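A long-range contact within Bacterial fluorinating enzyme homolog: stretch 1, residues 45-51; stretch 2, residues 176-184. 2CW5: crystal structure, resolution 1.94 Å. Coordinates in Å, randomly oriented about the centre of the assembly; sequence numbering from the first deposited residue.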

# COMPACT_ATOMS: atom_id res chain seq x y z
N LEU C 45 -1.80 -0.44 19.13
CA LEU C 45 -2.23 0.91 19.49
C LEU C 45 -1.11 1.90 19.79
O LEU C 45 -1.22 3.08 19.46
CB LEU C 45 -3.18 0.86 20.69
CG LEU C 45 -4.49 0.09 20.47
CD1 LEU C 45 -5.31 0.11 21.75
CD2 LEU C 45 -5.27 0.71 19.32
N ARG C 46 -0.03 1.43 20.41
CA ARG C 46 1.07 2.32 20.75
C ARG C 46 1.76 2.83 19.49
O ARG C 46 2.14 3.99 19.41
CB ARG C 46 2.06 1.61 21.66
CG ARG C 46 1.45 1.22 23.01
CD ARG C 46 2.33 0.22 23.74
NE ARG C 46 3.55 0.82 24.29
CZ ARG C 46 3.66 1.26 25.54
NH1 ARG C 46 2.63 1.19 26.37
NH2 ARG C 46 4.81 1.76 25.97
N ARG C 47 1.92 1.95 18.51
CA ARG C 47 2.55 2.30 17.25
C ARG C 47 1.68 3.33 16.54
O ARG C 47 2.16 4.34 16.03
CB ARG C 47 2.70 1.05 16.38
CG ARG C 47 3.18 1.29 14.95
CD ARG C 47 4.60 1.80 14.89
NE ARG C 47 5.03 1.98 13.50
CZ ARG C 47 5.44 0.99 12.71
NH1 ARG C 47 5.50 -0.25 13.17
NH2 ARG C 47 5.78 1.25 11.45
N ALA C 48 0.38 3.06 16.54
CA ALA C 48 -0.58 3.95 15.90
C ALA C 48 -0.68 5.29 16.62
O ALA C 48 -0.78 6.34 15.98
CB ALA C 48 -1.96 3.29 15.82
N ALA C 49 -0.66 5.26 17.95
CA ALA C 49 -0.74 6.50 18.73
C ALA C 49 0.45 7.38 18.39
O ALA C 49 0.31 8.60 18.25
CB ALA C 49 -0.72 6.19 20.23
N TYR C 50 1.62 6.77 18.27
CA TYR C 50 2.82 7.54 17.95
C TYR C 50 2.76 8.14 16.55
O TYR C 50 3.12 9.30 16.34
CB TYR C 50 4.09 6.68 18.10
CG TYR C 50 5.36 7.46 17.80
CD1 TYR C 50 5.70 8.58 18.57
CD2 TYR C 50 6.18 7.12 16.73
CE1 TYR C 50 6.83 9.33 18.28
CE2 TYR C 50 7.32 7.88 16.42
CZ TYR C 50 7.64 8.98 17.20
OH TYR C 50 8.75 9.74 16.91
N ALA C 51 2.29 7.35 15.58
CA ALA C 51 2.18 7.83 14.20
C ALA C 51 1.33 9.10 14.12
O ALA C 51 1.65 10.03 13.39
CB ALA C 51 1.60 6.75 13.30
N GLY C 176 12.10 6.48 31.81
CA GLY C 176 11.06 6.48 30.80
C GLY C 176 10.85 5.04 30.38
O GLY C 176 11.26 4.12 31.10
N GLU C 177 10.24 4.81 29.23
CA GLU C 177 10.03 3.44 28.77
C GLU C 177 10.02 3.39 27.26
O GLU C 177 9.92 4.42 26.60
CB GLU C 177 8.69 2.90 29.30
CG GLU C 177 7.48 3.51 28.60
CD GLU C 177 6.17 2.88 29.02
OE1 GLU C 177 5.61 3.27 30.07
OE2 GLU C 177 5.69 1.97 28.31
N VAL C 178 10.14 2.19 26.70
CA VAL C 178 10.08 2.05 25.26
C VAL C 178 8.61 2.19 24.88
O VAL C 178 7.76 1.43 25.36
CB VAL C 178 10.59 0.67 24.79
CG1 VAL C 178 10.39 0.53 23.29
CG2 VAL C 178 12.08 0.52 25.12
N LEU C 179 8.30 3.18 24.05
CA LEU C 179 6.93 3.44 23.63
C LEU C 179 6.49 2.47 22.54
O LEU C 179 5.44 1.82 22.64
CB LEU C 179 6.79 4.87 23.11
CG LEU C 179 5.44 5.26 22.48
CD1 LEU C 179 4.34 5.18 23.53
CD2 LEU C 179 5.52 6.68 21.93
N THR C 180 7.30 2.38 21.49
CA THR C 180 7.00 1.52 20.35
C THR C 180 8.26 1.45 19.49
O THR C 180 9.32 1.92 19.91
CB THR C 180 5.82 2.11 19.53
OG1 THR C 180 5.48 1.23 18.46
CG2 THR C 180 6.19 3.48 18.97
N PHE C 181 8.16 0.86 18.30
CA PHE C 181 9.29 0.75 17.37
C PHE C 181 8.86 1.25 16.00
O PHE C 181 7.68 1.24 15.68
CB PHE C 181 9.73 -0.72 17.23
CG PHE C 181 10.17 -1.35 18.52
CD1 PHE C 181 11.46 -1.15 18.99
CD2 PHE C 181 9.29 -2.12 19.27
CE1 PHE C 181 11.87 -1.71 20.20
CE2 PHE C 181 9.68 -2.68 20.47
CZ PHE C 181 10.97 -2.48 20.94
N ASP C 182 9.81 1.71 15.18
CA ASP C 182 9.42 2.13 13.84
C ASP C 182 9.62 0.96 12.89
O ASP C 182 9.99 -0.14 13.32
CB ASP C 182 10.20 3.37 13.37
CG ASP C 182 11.68 3.13 13.24
OD1 ASP C 182 12.11 1.96 13.09
OD2 ASP C 182 12.43 4.13 13.26
N ARG C 183 9.37 1.17 11.60
CA ARG C 183 9.49 0.10 10.62
C ARG C 183 10.89 -0.49 10.45
O ARG C 183 11.04 -1.57 9.88
CB ARG C 183 8.95 0.59 9.27
CG ARG C 183 9.69 1.78 8.66
CD ARG C 183 8.74 2.62 7.82
NE ARG C 183 9.42 3.59 6.96
CZ ARG C 183 9.89 3.31 5.74
NH1 ARG C 183 9.74 2.10 5.23
NH2 ARG C 183 10.49 4.26 5.03
N PHE C 184 11.90 0.20 10.96
CA PHE C 184 13.28 -0.28 10.86
C PHE C 184 13.74 -0.96 12.14
O PHE C 184 14.89 -1.42 12.24
CB PHE C 184 14.22 0.88 10.54
CG PHE C 184 13.91 1.58 9.25
CD1 PHE C 184 14.05 0.92 8.03
CD2 PHE C 184 13.47 2.90 9.25
CE1 PHE C 184 13.77 1.57 6.83
CE2 PHE C 184 13.18 3.56 8.05
CZ PHE C 184 13.33 2.89 6.84

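What does Arg46 do, with its CA-to-CB bond pointing toward the strand? It hydrogen-bonds to three successive residues. Arg46 NE donates to Leu179 O at 2.7 Å, while Arg46 NH2 donates to Val178 O at 3.0 Å and to Glu177 OE2 at 2.5 Å. The last is also a salt bridge, so charge reinforces a short bond. Val178 O and Glu177 OE2 lie near the guanidinium plane, where its N-H groups point, and Leu179 CD1 covers one face.

How does Arg47, whose CA-to-CB bond points sideways, reach the second stretch? Its side chain extends along the chain beyond Thr180, with Arg47 CD 3.2 Å from Phe181 O. One guanidinium face then lies against backbone atoms, Arg47 NH2 standing 3.6 Å from Arg183 N. This is packing; Arg47 NH2 finds its hydrogen bond elsewhere in the structure.

What fills the space where helix and strand cross almost at right angles? The CA-to-CB bond of Thr180 points toward the helix, with Thr180 OG1 3.3 Å from Arg47 CA and Thr180 CG2 3.9 Å from Tyr50 CB. The CA-to-CB bond of Leu179 points sideways, but the end of its side chain comes nearer, bringing Leu179 CD2 to 3.9 Å from Tyr50 CD1. One turn after Arg46, Tyr50 thus adds an apolar contact to the polar one.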